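Local coordinates for putative lipase/esterase (Lactobacillus plantarum WCFS1, PDB 3BXP), which probably hydrolyses carboxylic ester bonds, as a putative carboxylesterase of the alpha/beta-hydrolase clan, at residues B[47-52]-B[73-78]; B[81-86]-B[172-177]; B[122-127]-B[151-156]; B[157-162]-B[210-215]; B[195-200]-B[227-232]. All blocks are in the same frame, centred on the assembly; numbering follows the deposited sequence. Where two conformers were deposited one is given.

Contact 1. Residues B[47-52]-B[73-78]; sequences TYHSGR and YQLIVG
H49 and Y73 are joined by a hydrogen bond and by their rings. NE2 of H49 donates to the backbone O of Y73 at 2.7 Å, with an N-H...O angle of 170°. The oxygen lies in the imidazole plane, and the donor meets it on a lone pair in the carbonyl plane. H49 CG is anti to the carbonyl carbon (chi1 -61°). The imidazole turns its edge to the face of the Y73 ring, a T-shaped pair with planes at 86°. Water 1 adds a further link, donating to Y48 O and Y73 OH. Y73 OH is also hydrogen-bonded to P42 O.

The apolar contacts centre on L75. Its CD1 sits over one face of the H49 ring, 3.6 Å from the ring centroid, in a CH-pi contact. Farther out, T47 CG2 lies beside I76 CD1 at 4.1 Å.

Both segments are loops following the neighbouring parallel strands 35-41 and 67-72. Y73 packs on helices 85-99 and 118-129, where it touches the probable nucleophile elbow.

Contact 2. Residues B[81-86]-B[172-177]; sequences SVYPWA and NQITTD
S81 and V82 meet the last turn of helix 168-174 through its terminal carbonyls. S81 OG donates to Q173 O at 2.9 Å, from 31° outside the carbonyl plane. V82 N donates to I174 O at 2.9 Å, and Y83 N adds a weak bond to the same oxygen at 3.5 Å. Two successive amides thus share one acceptor.

Side chains fill in beside these bonds. I174 CG2 lies 3.9 Å from V82 CB and also touches the Y83 ring at CD2 and CE2. T175 OG1 is anti to the backbone N (chi1 180°), and CG2 lies between the backbone N and the carbonyl carbon, 3.8 Å from Y83 CD2. V82 CG1 sits over the centre of the Y83 ring.

Waters make the next layer. Water 4 donates to Y83 O and also bonds T175 OG1. Water 2 bridges S81 OG and T176 N. T175 OG1 accepts from D177 N at 2.8 Å, an ST turn that shapes the chain as it leaves the helix. Y83 OH is hydrogen-bonded to H121.

The contact ties the loop leading into helix 85-99 to the C-terminal end of helix 168-174, while Y83 also packs on helix 118-129.

Contact 3. Residues B[122-127]-B[151-156]; sequences VVATYN and IILGYP
V123 packs against I151 and L153, and the contact is mainly apolar. V123 CG1 touches I151 CB at 3.7 Å, and CG2 of I151 is equally near. The same V123 methyl lies 3.9 Å from L153 CD2. It is anti to the backbone N (chi1 174°), and the V123 and I151 side chains run alongside one another, pointing opposite ways. One residue on, A124 CB meets L153 CD1 at 4.0 Å.

The polar element is N127, whose side chain lies aslant over I151. Its ND2 is 3.4 Å from I151 CD1, and its CG is 3.8 Å from I151 CG2. The buried amide group is satisfied elsewhere: OD1 accepts from H148, and ND2 donates to Y213 OH and K192 O.

The axes of helix 122-127 and strand 151-154 have 145° between their directions. Helix 118-129 begins within a GxSxG pattern (G115, S117, G119) consistent with a nucleophile elbow, and V123 touches its residues. Strand 110-116 adds L113 to this packing, and Y213 of helix 208-219 covers A124, I151 and L153.

Contact 4. Residues B[157-162]-B[210-215]; sequences VIDLTA and SLKYVQ
I158 reaches helix 208-219 with its CD1, which lies 3.9 Å from Y213 CB and 4.0 Å from Y213 CG. The two side chains cross at about a right angle. I158 belongs to the loop between strand 150-154 and helix 168-174.

D159 comes next and uses both carboxylate oxygens. OD2 forms a salt bridge with K212 NZ at 3.0 Å, met on the anti side and 33° out of the carboxylate plane. The lysine chain bends at its last torsion (chi4 -89°), which carries NZ to the acid. OD1 accepts from T161 N at 2.9 Å, an Asx turn, and from T161 OG1 at 2.6 Å, both from one face of its plane. Water 5 donates to T161 OG1 and reaches K212 NZ by a weak bond.

A162 ends a type I beta turn begun at D159, and its CB touches K212 CE at 4.0 Å.

Q184 also bonds D159 OD2. The buried carboxylate thus has several donors and a positive partner, which would probably favour its ionised form.

Contact 5. Residues B[195-200]-B[227-232]; sequences FVWQTA and HLFGSG. With PGR (R-1,2-propanediol), chain D.
A right-handed beta-alpha-beta crossover, strand 194-199, helix 208-219 and strand 224-229, brings these two parallel strands together at the edge of this chain's alpha/beta-hydrolase sheet. Four backbone bonds join them. H227 N donates to V196 O, and Q198 N donates to H227 O. F229 N then donates to Q198 O at 3.0 Å, and A200 N to F229 O at 2.9 Å. H227 thus bonds the residues flanking W197, and F229 those flanking T199, as in a parallel ladder.

On the face carrying W197 and H227, aromatic groups gather. F195 CG is anti to the backbone N (chi1 180°). Its CE2 lies 3.6 Å from H227 CD2, with the two rings oblique at 34°. W197 CE3 comes to the edge of the F229 ring, 4.0 Å from CE2. On the face of Q198 and L228, L228 CD1 lies 4.0 Å from Q198 CB, and L228 CG is 4.1 Å from A200 CB. Q198 OE1 accepts from S210 OG.

H227 and L228 pair antiparallel with a strand of the second subunit, and H227 ND1 is hydrogen-bonded to ND1 of H227 of that subunit. A propanediol, probably from the crystallisation liquor, lies at this interface, also bonded to H227 NE2 and E269 OE1 of the second subunit. G230 N donates to its O2 at 3.0 Å, and S231 N to its O1 at 3.2 Å.

Overall arrangement
The five contacts spread across one alpha/beta-hydrolase fold. Contact 1 closes before the others open. Contact 3 falls between the two segments of contact 2, and contact 4 alternates with contacts 2 and 5. Contacts 1 and 2, with centres about 13 Å apart, touch through Q74, I76 and V82. Contact 3 lies about 5 Å from the chain's centre. It meets contacts 1 and 2 through V122, and contact 4 through Y213. Contacts 3 and 5 share the sheet, where strands 150-154 and 194-199 are neighbours. Contacts 2 and 5 are farthest apart, about 28 Å between centres. The set runs from the helix-end loops of contact 2 to the edge strand of contact 5, which pairs with the second subunit.

Contact 1. Residues B[47-52]-B[73-78]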
# COMPACT_ATOMS: atom_id res chain seq x y z
N THR B 47 22.47 -13.93 6.64
CA THR B 47 23.70 -14.15 7.42
C THR B 47 23.48 -14.39 8.90
O THR B 47 24.38 -14.89 9.59
CB THR B 47 24.69 -12.95 7.25
OG1 THR B 47 24.09 -11.74 7.73
CG2 THR B 47 25.06 -12.80 5.76
N TYR B 48 22.31 -14.01 9.38
CA TYR B 48 21.88 -14.25 10.78
C TYR B 48 20.38 -14.38 10.82
O TYR B 48 19.70 -14.16 9.82
CB TYR B 48 22.36 -13.12 11.73
CG TYR B 48 21.67 -11.76 11.59
CD1 TYR B 48 22.11 -10.84 10.66
CD2 TYR B 48 20.61 -11.38 12.46
CE1 TYR B 48 21.53 -9.62 10.53
CE2 TYR B 48 20.02 -10.16 12.32
CZ TYR B 48 20.47 -9.28 11.36
OH TYR B 48 19.92 -8.03 11.20
N HIS B 49 19.84 -14.66 12.01
CA HIS B 49 18.41 -14.75 12.18
C HIS B 49 18.00 -13.65 13.11
O HIS B 49 18.33 -13.69 14.30
CB HIS B 49 17.93 -16.09 12.75
CG HIS B 49 18.25 -17.27 11.88
ND1 HIS B 49 19.17 -18.23 12.25
CD2 HIS B 49 17.76 -17.65 10.67
CE1 HIS B 49 19.24 -19.15 11.29
NE2 HIS B 49 18.36 -18.84 10.34
N SER B 50 17.27 -12.68 12.57
CA SER B 50 16.86 -11.53 13.31
C SER B 50 15.86 -11.93 14.39
O SER B 50 14.96 -12.68 14.13
CB SER B 50 16.24 -10.45 12.39
OG SER B 50 15.87 -9.31 13.12
N GLY B 51 16.00 -11.34 15.55
CA GLY B 51 14.99 -11.49 16.62
C GLY B 51 14.36 -10.20 17.09
O GLY B 51 13.31 -10.20 17.70
N ARG B 52 15.02 -9.07 16.84
CA ARG B 52 14.63 -7.82 17.46
C ARG B 52 13.19 -7.38 17.15
O ARG B 52 12.44 -6.96 18.03
CB ARG B 52 15.62 -6.72 17.06
CG ARG B 52 15.35 -5.45 17.80
CD ARG B 52 16.26 -4.37 17.33
NE ARG B 52 16.17 -3.24 18.24
N TYR B 73 15.62 -20.66 9.19
CA TYR B 73 15.89 -21.31 7.89
C TYR B 73 17.39 -21.22 7.56
O TYR B 73 18.15 -20.41 8.11
CB TYR B 73 14.99 -20.69 6.80
CG TYR B 73 15.20 -19.21 6.76
CD1 TYR B 73 16.30 -18.68 6.12
CD2 TYR B 73 14.33 -18.32 7.42
CE1 TYR B 73 16.58 -17.31 6.11
CE2 TYR B 73 14.60 -16.93 7.44
CZ TYR B 73 15.72 -16.44 6.80
OH TYR B 73 16.00 -15.08 6.86
N GLN B 74 17.80 -22.04 6.61
CA GLN B 74 19.19 -22.09 6.17
C GLN B 74 19.78 -20.73 5.86
O GLN B 74 19.24 -19.94 5.07
CB GLN B 74 19.24 -22.93 4.89
CG GLN B 74 20.57 -23.28 4.43
CD GLN B 74 21.31 -24.12 5.42
OE1 GLN B 74 20.85 -25.19 5.79
NE2 GLN B 74 22.47 -23.65 5.85
N LEU B 75 21.00 -20.51 6.36
CA LEU B 75 21.75 -19.29 6.08
C LEU B 75 22.97 -19.64 5.25
O LEU B 75 23.26 -20.83 4.98
CB LEU B 75 22.25 -18.66 7.38
CG LEU B 75 21.18 -18.31 8.40
CD1 LEU B 75 21.82 -17.84 9.70
CD2 LEU B 75 20.23 -17.28 7.73
N ILE B 76 23.71 -18.61 4.85
CA ILE B 76 24.88 -18.82 3.96
C ILE B 76 26.11 -19.17 4.80
O ILE B 76 27.15 -19.42 4.27
CB ILE B 76 25.17 -17.61 3.00
CG1 ILE B 76 25.56 -16.34 3.75
CG2 ILE B 76 24.01 -17.28 2.09
CD1 ILE B 76 26.25 -15.33 2.82
N VAL B 77 25.96 -19.17 6.12
CA VAL B 77 27.09 -19.43 7.05
C VAL B 77 27.83 -20.69 6.67
O VAL B 77 27.23 -21.68 6.25
CB VAL B 77 26.60 -19.53 8.52
CG1 VAL B 77 25.87 -18.23 8.91
CG2 VAL B 77 25.73 -20.77 8.70
N GLY B 78 29.15 -20.62 6.81
CA GLY B 78 30.00 -21.77 6.53
C GLY B 78 29.99 -22.16 5.07
O GLY B 78 30.09 -23.34 4.73
O HOH W 1 18.54 -14.03 7.22

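Contact 2. Residues B[81-86]-B[172-177]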
# COMPACT_ATOMS: atom_id res chain seq x y z
N SER B 81 24.69 -22.36 0.57
CA SER B 81 23.61 -21.61 -0.05
C SER B 81 22.33 -21.83 0.73
O SER B 81 22.17 -22.79 1.49
CB SER B 81 23.41 -21.99 -1.49
OG SER B 81 24.63 -21.86 -2.21
N VAL B 82 21.41 -20.92 0.50
CA VAL B 82 20.15 -20.90 1.19
C VAL B 82 19.17 -21.86 0.55
O VAL B 82 18.38 -22.48 1.21
CB VAL B 82 19.54 -19.45 1.17
CG1 VAL B 82 18.10 -19.43 1.71
CG2 VAL B 82 20.44 -18.50 1.93
N TYR B 83 19.19 -21.95 -0.77
CA TYR B 83 18.23 -22.74 -1.47
C TYR B 83 18.96 -23.92 -2.13
O TYR B 83 20.16 -23.81 -2.37
CB TYR B 83 17.54 -21.85 -2.54
CG TYR B 83 16.71 -20.70 -1.99
CD1 TYR B 83 15.50 -20.95 -1.37
CD2 TYR B 83 17.12 -19.36 -2.07
CE1 TYR B 83 14.69 -19.94 -0.86
CE2 TYR B 83 16.32 -18.32 -1.52
CZ TYR B 83 15.12 -18.62 -0.93
OH TYR B 83 14.35 -17.63 -0.42
N PRO B 84 18.24 -25.03 -2.44
CA PRO B 84 16.79 -25.08 -2.25
C PRO B 84 16.39 -25.35 -0.81
O PRO B 84 15.21 -25.43 -0.47
CB PRO B 84 16.37 -26.24 -3.13
CG PRO B 84 17.50 -27.17 -3.03
CD PRO B 84 18.75 -26.31 -2.98
N TRP B 85 17.38 -25.43 0.05
CA TRP B 85 17.16 -25.95 1.41
C TRP B 85 16.09 -25.23 2.22
O TRP B 85 15.29 -25.90 2.88
CB TRP B 85 18.46 -26.01 2.22
CG TRP B 85 19.64 -26.38 1.33
CD1 TRP B 85 20.69 -25.57 1.00
CD2 TRP B 85 19.83 -27.59 0.61
NE1 TRP B 85 21.50 -26.20 0.10
CE2 TRP B 85 21.01 -27.45 -0.12
CE3 TRP B 85 19.12 -28.80 0.53
CZ2 TRP B 85 21.50 -28.46 -0.95
CZ3 TRP B 85 19.62 -29.82 -0.28
CH2 TRP B 85 20.81 -29.65 -0.99
N ALA B 86 16.08 -23.90 2.20
CA ALA B 86 15.11 -23.16 3.02
C ALA B 86 13.66 -23.51 2.67
O ALA B 86 12.83 -23.53 3.56
CB ALA B 86 15.34 -21.63 2.93
N ASN B 172 24.76 -15.12 -5.89
CA ASN B 172 25.04 -16.51 -6.22
C ASN B 172 25.39 -17.42 -5.01
O ASN B 172 25.22 -18.64 -5.07
CB ASN B 172 26.10 -16.57 -7.34
CG ASN B 172 25.47 -16.54 -8.74
OD1 ASN B 172 24.88 -17.54 -9.20
ND2 ASN B 172 25.60 -15.41 -9.42
N GLN B 173 25.84 -16.82 -3.92
CA GLN B 173 26.01 -17.53 -2.66
C GLN B 173 24.67 -17.95 -2.10
O GLN B 173 24.51 -19.06 -1.62
CB GLN B 173 26.75 -16.69 -1.67
CG GLN B 173 27.12 -17.51 -0.42
CD GLN B 173 28.32 -18.46 -0.59
OE1 GLN B 173 29.23 -18.23 -1.40
NE2 GLN B 173 28.35 -19.49 0.25
N ILE B 174 23.68 -17.06 -2.22
CA ILE B 174 22.33 -17.37 -1.70
C ILE B 174 21.79 -18.51 -2.54
O ILE B 174 21.27 -19.48 -2.01
CB ILE B 174 21.37 -16.15 -1.76
CG1 ILE B 174 21.90 -15.01 -0.82
CG2 ILE B 174 19.91 -16.60 -1.47
CD1 ILE B 174 21.49 -13.57 -1.22
N THR B 175 21.99 -18.42 -3.86
CA THR B 175 21.68 -19.52 -4.79
C THR B 175 22.10 -19.19 -6.22
O THR B 175 21.93 -18.05 -6.71
CB THR B 175 20.16 -19.90 -4.77
OG1 THR B 175 19.88 -20.96 -5.68
CG2 THR B 175 19.27 -18.72 -5.16
N THR B 176 22.61 -20.20 -6.89
CA THR B 176 22.92 -20.10 -8.33
C THR B 176 21.70 -20.53 -9.12
O THR B 176 21.72 -20.57 -10.35
CB THR B 176 24.06 -21.03 -8.68
OG1 THR B 176 23.81 -22.31 -8.11
CG2 THR B 176 25.38 -20.48 -8.16
N ASP B 177 20.64 -20.89 -8.42
CA ASP B 177 19.38 -21.25 -9.12
C ASP B 177 18.63 -19.95 -9.45
O ASP B 177 17.91 -19.39 -8.62
CB ASP B 177 18.51 -22.20 -8.29
CG ASP B 177 17.30 -22.72 -9.05
OD1 ASP B 177 16.99 -22.24 -10.15
OD2 ASP B 177 16.67 -23.64 -8.52
O HOH W 2 23.76 -22.31 -4.82
O HOH W 3 26.64 -20.67 -4.60
O HOH W 4 21.28 -23.04 -4.79

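Contact 3. Residues B[122-127]-B[151-156]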
# COMPACT_ATOMS: atom_id res chain seq x y z
N VAL B 122 12.19 -15.98 1.48
CA VAL B 122 11.83 -17.40 1.64
C VAL B 122 10.31 -17.64 1.51
O VAL B 122 9.86 -18.53 0.73
CB VAL B 122 12.37 -17.98 3.02
CG1 VAL B 122 11.84 -19.41 3.24
CG2 VAL B 122 13.90 -17.94 3.10
N VAL B 123 9.53 -16.88 2.28
CA VAL B 123 8.05 -16.96 2.24
C VAL B 123 7.45 -16.66 0.86
O VAL B 123 6.55 -17.36 0.36
CB VAL B 123 7.43 -16.09 3.39
CG1 VAL B 123 5.90 -16.05 3.28
CG2 VAL B 123 7.86 -16.66 4.74
N ALA B 124 7.90 -15.57 0.24
CA ALA B 124 7.37 -15.15 -1.05
C ALA B 124 7.70 -16.20 -2.09
O ALA B 124 6.88 -16.60 -2.93
CB ALA B 124 7.92 -13.74 -1.43
N THR B 125 8.91 -16.73 -2.01
CA THR B 125 9.31 -17.77 -2.96
C THR B 125 8.46 -19.05 -2.72
O THR B 125 8.01 -19.70 -3.67
CB THR B 125 10.80 -18.07 -2.81
OG1 THR B 125 11.54 -16.86 -3.11
CG2 THR B 125 11.27 -19.21 -3.77
N TYR B 126 8.28 -19.40 -1.44
CA TYR B 126 7.45 -20.55 -1.06
C TYR B 126 6.04 -20.41 -1.61
O TYR B 126 5.40 -21.39 -2.13
CB TYR B 126 7.44 -20.74 0.47
CG TYR B 126 6.91 -22.13 0.83
CD1 TYR B 126 7.76 -23.23 0.80
CD2 TYR B 126 5.59 -22.32 1.20
CE1 TYR B 126 7.29 -24.49 1.13
CE2 TYR B 126 5.12 -23.59 1.50
CZ TYR B 126 5.97 -24.65 1.48
OH TYR B 126 5.44 -25.92 1.79
N ASN B 127 5.53 -19.19 -1.51
CA ASN B 127 4.16 -18.93 -1.90
C ASN B 127 3.97 -19.26 -3.39
O ASN B 127 2.89 -19.72 -3.84
CB ASN B 127 3.74 -17.48 -1.59
CG ASN B 127 2.25 -17.32 -1.58
OD1 ASN B 127 1.50 -18.29 -1.35
ND2 ASN B 127 1.77 -16.11 -1.86
N ILE B 151 -0.09 -15.45 3.39
CA ILE B 151 1.24 -14.99 3.80
C ILE B 151 1.14 -13.53 4.22
O ILE B 151 0.22 -12.81 3.82
CB ILE B 151 2.38 -15.18 2.66
CG1 ILE B 151 2.27 -14.17 1.51
CG2 ILE B 151 2.38 -16.64 2.17
CD1 ILE B 151 3.44 -14.23 0.49
N ILE B 152 2.09 -13.16 5.05
CA ILE B 152 2.31 -11.77 5.49
C ILE B 152 3.77 -11.49 5.19
O ILE B 152 4.62 -12.33 5.50
CB ILE B 152 2.04 -11.59 7.02
CG1 ILE B 152 0.54 -11.68 7.34
CG2 ILE B 152 2.59 -10.24 7.50
CD1 ILE B 152 0.23 -11.77 8.83
N LEU B 153 4.02 -10.35 4.55
CA LEU B 153 5.38 -9.93 4.24
C LEU B 153 5.66 -8.55 4.76
O LEU B 153 4.93 -7.61 4.45
CB LEU B 153 5.66 -9.94 2.72
CG LEU B 153 5.48 -11.28 1.98
CD1 LEU B 153 5.63 -11.05 0.47
CD2 LEU B 153 6.56 -12.26 2.49
N GLY B 154 6.69 -8.44 5.60
CA GLY B 154 7.16 -7.11 6.06
C GLY B 154 8.54 -6.81 5.52
O GLY B 154 9.47 -7.64 5.64
N TYR B 155 8.66 -5.64 4.91
CA TYR B 155 9.89 -5.24 4.24
C TYR B 155 10.61 -6.46 3.60
O TYR B 155 11.79 -6.65 3.84
CB TYR B 155 10.82 -4.50 5.22
CG TYR B 155 10.93 -5.06 6.62
CD1 TYR B 155 9.94 -4.85 7.53
CD2 TYR B 155 12.04 -5.75 7.03
CE1 TYR B 155 10.05 -5.33 8.84
CE2 TYR B 155 12.16 -6.25 8.33
CZ TYR B 155 11.17 -6.05 9.21
OH TYR B 155 11.29 -6.50 10.50
N PRO B 156 9.93 -7.19 2.71
CA PRO B 156 10.55 -8.41 2.24
C PRO B 156 11.59 -8.18 1.18
O PRO B 156 11.43 -7.29 0.35
CB PRO B 156 9.42 -9.12 1.56
CG PRO B 156 8.57 -8.01 1.03
CD PRO B 156 8.57 -7.04 2.13

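Contact 4. Residues B[157-162]-B[210-215]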
# COMPACT_ATOMS: atom_id res chain seq x y z
N VAL B 157 12.65 -8.96 1.23
CA VAL B 157 13.50 -9.15 0.05
C VAL B 157 12.71 -10.01 -0.93
O VAL B 157 12.16 -11.06 -0.55
CB VAL B 157 14.84 -9.78 0.39
CG1 VAL B 157 15.64 -10.15 -0.88
CG2 VAL B 157 15.67 -8.89 1.38
N ILE B 158 12.65 -9.59 -2.19
CA ILE B 158 11.81 -10.26 -3.17
C ILE B 158 12.61 -10.64 -4.40
O ILE B 158 12.43 -11.73 -4.97
CB ILE B 158 10.65 -9.33 -3.61
CG1 ILE B 158 9.66 -9.15 -2.43
CG2 ILE B 158 9.95 -9.81 -4.89
CD1 ILE B 158 8.94 -10.52 -1.92
N ASP B 159 13.47 -9.73 -4.83
CA ASP B 159 14.26 -9.93 -6.07
C ASP B 159 15.73 -9.67 -5.79
O ASP B 159 16.14 -8.54 -5.44
CB ASP B 159 13.67 -9.07 -7.18
CG ASP B 159 14.38 -9.22 -8.52
OD1 ASP B 159 15.51 -9.73 -8.60
OD2 ASP B 159 13.78 -8.74 -9.54
N LEU B 160 16.51 -10.75 -5.87
CA LEU B 160 17.92 -10.74 -5.50
C LEU B 160 18.79 -9.98 -6.48
O LEU B 160 20.00 -9.89 -6.28
CB LEU B 160 18.47 -12.18 -5.29
CG LEU B 160 17.77 -13.01 -4.21
CD1 LEU B 160 18.47 -14.38 -4.07
CD2 LEU B 160 17.76 -12.28 -2.89
N THR B 161 18.16 -9.42 -7.51
CA THR B 161 18.83 -8.55 -8.45
C THR B 161 18.47 -7.08 -8.24
O THR B 161 19.00 -6.21 -8.91
CB THR B 161 18.51 -8.88 -9.91
OG1 THR B 161 17.15 -8.49 -10.21
CG2 THR B 161 18.74 -10.40 -10.24
N ALA B 162 17.60 -6.80 -7.28
CA ALA B 162 17.01 -5.46 -7.12
C ALA B 162 17.73 -4.53 -6.11
O ALA B 162 17.19 -3.50 -5.68
CB ALA B 162 15.51 -5.59 -6.77
N SER B 210 9.02 -4.86 -2.60
CA SER B 210 7.60 -5.12 -2.32
C SER B 210 6.73 -4.70 -3.52
O SER B 210 5.71 -5.32 -3.80
CB SER B 210 7.15 -4.47 -1.00
OG SER B 210 7.39 -3.07 -0.99
N LEU B 211 7.11 -3.61 -4.19
CA LEU B 211 6.36 -3.12 -5.35
C LEU B 211 6.34 -4.22 -6.42
O LEU B 211 5.35 -4.46 -7.07
CB LEU B 211 7.03 -1.86 -5.93
CG LEU B 211 6.84 -0.61 -5.09
CD1 LEU B 211 7.86 0.46 -5.49
CD2 LEU B 211 5.38 -0.03 -5.23
N LYS B 212 7.46 -4.89 -6.57
CA LYS B 212 7.58 -5.97 -7.58
C LYS B 212 6.65 -7.15 -7.23
O LYS B 212 5.92 -7.65 -8.10
CB LYS B 212 9.03 -6.46 -7.68
CG LYS B 212 9.94 -5.54 -8.40
CD LYS B 212 11.42 -5.91 -8.17
CE LYS B 212 12.38 -5.28 -9.16
NZ LYS B 212 12.56 -6.17 -10.40
N TYR B 213 6.63 -7.60 -5.99
CA TYR B 213 5.77 -8.74 -5.61
C TYR B 213 4.27 -8.33 -5.74
O TYR B 213 3.42 -9.06 -6.25
CB TYR B 213 6.07 -9.17 -4.17
CG TYR B 213 5.46 -10.49 -3.85
CD1 TYR B 213 5.85 -11.62 -4.51
CD2 TYR B 213 4.46 -10.61 -2.89
CE1 TYR B 213 5.28 -12.87 -4.25
CE2 TYR B 213 3.87 -11.84 -2.62
CZ TYR B 213 4.28 -12.97 -3.29
OH TYR B 213 3.68 -14.20 -3.01
N VAL B 214 3.94 -7.15 -5.24
CA VAL B 214 2.55 -6.67 -5.32
C VAL B 214 2.09 -6.52 -6.77
O VAL B 214 0.98 -6.90 -7.12
CB VAL B 214 2.33 -5.40 -4.47
CG1 VAL B 214 0.89 -4.86 -4.59
CG2 VAL B 214 2.68 -5.73 -2.97
N GLN B 215 2.95 -5.97 -7.63
CA GLN B 215 2.57 -5.85 -9.02
C GLN B 215 2.13 -7.18 -9.57
O GLN B 215 1.10 -7.31 -10.21
CB GLN B 215 3.75 -5.30 -9.83
CG GLN B 215 3.58 -5.35 -11.34
CD GLN B 215 3.96 -6.69 -11.97
OE1 GLN B 215 4.93 -7.33 -11.58
NE2 GLN B 215 3.17 -7.11 -12.95
O HOH W 5 15.83 -6.01 -10.13

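Contact 5. Residues B[195-200]-B[227-232]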
# COMPACT_ATOMS: atom_id res chain seq x y z
N PHE B 195 -0.67 -10.19 2.57
CA PHE B 195 -0.60 -8.86 3.15
C PHE B 195 0.85 -8.48 3.16
O PHE B 195 1.71 -9.11 3.78
CB PHE B 195 -1.18 -8.90 4.59
CG PHE B 195 -1.16 -7.57 5.33
CD1 PHE B 195 -0.03 -7.11 5.99
CD2 PHE B 195 -2.31 -6.81 5.42
CE1 PHE B 195 -0.04 -5.92 6.64
CE2 PHE B 195 -2.30 -5.61 6.08
CZ PHE B 195 -1.15 -5.16 6.69
N VAL B 196 1.13 -7.38 2.47
CA VAL B 196 2.49 -6.88 2.33
C VAL B 196 2.56 -5.46 2.92
O VAL B 196 1.68 -4.62 2.68
CB VAL B 196 2.89 -6.86 0.83
CG1 VAL B 196 4.32 -6.41 0.59
CG2 VAL B 196 2.63 -8.19 0.14
N TRP B 197 3.59 -5.20 3.68
CA TRP B 197 3.87 -3.83 4.19
C TRP B 197 5.34 -3.53 4.16
O TRP B 197 6.20 -4.42 4.22
CB TRP B 197 3.28 -3.59 5.60
CG TRP B 197 4.01 -4.27 6.68
CD1 TRP B 197 3.82 -5.57 7.09
CD2 TRP B 197 5.08 -3.75 7.48
NE1 TRP B 197 4.67 -5.87 8.09
CE2 TRP B 197 5.47 -4.77 8.35
CE3 TRP B 197 5.76 -2.54 7.53
CZ2 TRP B 197 6.49 -4.60 9.28
CZ3 TRP B 197 6.76 -2.37 8.48
CH2 TRP B 197 7.11 -3.39 9.33
N GLN B 198 5.63 -2.24 4.03
CA GLN B 198 7.01 -1.78 4.11
C GLN B 198 7.00 -0.32 4.43
O GLN B 198 5.98 0.32 4.36
CB GLN B 198 7.75 -2.04 2.80
CG GLN B 198 9.24 -1.70 2.81
CD GLN B 198 10.02 -2.39 1.70
OE1 GLN B 198 9.44 -2.83 0.70
NE2 GLN B 198 11.33 -2.45 1.84
N THR B 199 8.15 0.24 4.76
CA THR B 199 8.21 1.71 4.85
C THR B 199 8.83 2.32 3.63
O THR B 199 9.70 1.74 3.01
CB THR B 199 8.95 2.22 6.09
OG1 THR B 199 10.35 1.89 6.00
CG2 THR B 199 8.35 1.61 7.35
N ALA B 200 8.33 3.51 3.28
CA ALA B 200 8.71 4.14 2.02
C ALA B 200 10.19 4.52 2.03
O ALA B 200 10.84 4.56 0.97
CB ALA B 200 7.84 5.40 1.77
N HIS B 227 0.61 -2.03 2.14
CA HIS B 227 0.75 -0.79 2.90
C HIS B 227 2.14 -0.33 2.92
O HIS B 227 2.98 -0.92 3.62
CB HIS B 227 0.20 -0.97 4.32
CG HIS B 227 -1.24 -1.32 4.35
ND1 HIS B 227 -2.24 -0.37 4.29
CD2 HIS B 227 -1.87 -2.52 4.38
CE1 HIS B 227 -3.42 -0.98 4.31
NE2 HIS B 227 -3.22 -2.28 4.35
N LEU B 228 2.40 0.72 2.15
CA LEU B 228 3.68 1.40 2.17
C LEU B 228 3.59 2.69 3.00
O LEU B 228 3.01 3.69 2.59
CB LEU B 228 4.10 1.69 0.73
CG LEU B 228 5.50 2.25 0.52
CD1 LEU B 228 6.53 1.14 0.77
CD2 LEU B 228 5.56 2.74 -0.91
N PHE B 229 4.10 2.61 4.22
CA PHE B 229 3.91 3.69 5.18
C PHE B 229 4.83 4.84 4.84
O PHE B 229 5.96 4.63 4.40
CB PHE B 229 4.20 3.22 6.63
CG PHE B 229 3.25 2.19 7.12
CD1 PHE B 229 2.04 2.57 7.68
CD2 PHE B 229 3.53 0.84 7.01
CE1 PHE B 229 1.17 1.64 8.10
CE2 PHE B 229 2.60 -0.11 7.48
CZ PHE B 229 1.44 0.31 7.98
N GLY B 230 4.31 6.04 5.02
CA GLY B 230 5.03 7.25 4.68
C GLY B 230 6.29 7.44 5.51
O GLY B 230 7.36 7.75 4.98
N SER B 231 6.11 7.23 6.81
CA SER B 231 7.16 7.46 7.81
C SER B 231 7.83 6.15 8.27
O SER B 231 7.18 5.12 8.40
CB SER B 231 6.57 8.15 9.03
OG SER B 231 7.55 8.21 10.04
N GLY B 232 9.13 6.23 8.57
CA GLY B 232 9.91 5.07 9.00
C GLY B 232 9.48 4.61 10.38
O GLY B 232 9.75 3.47 10.79
C1 PGR D . 1.68 7.66 7.65
C2 PGR D . 0.96 6.39 7.17
C3 PGR D . -0.53 6.58 7.14
O1 PGR D . 3.00 7.69 7.10
O2 PGR D . 1.42 5.93 5.88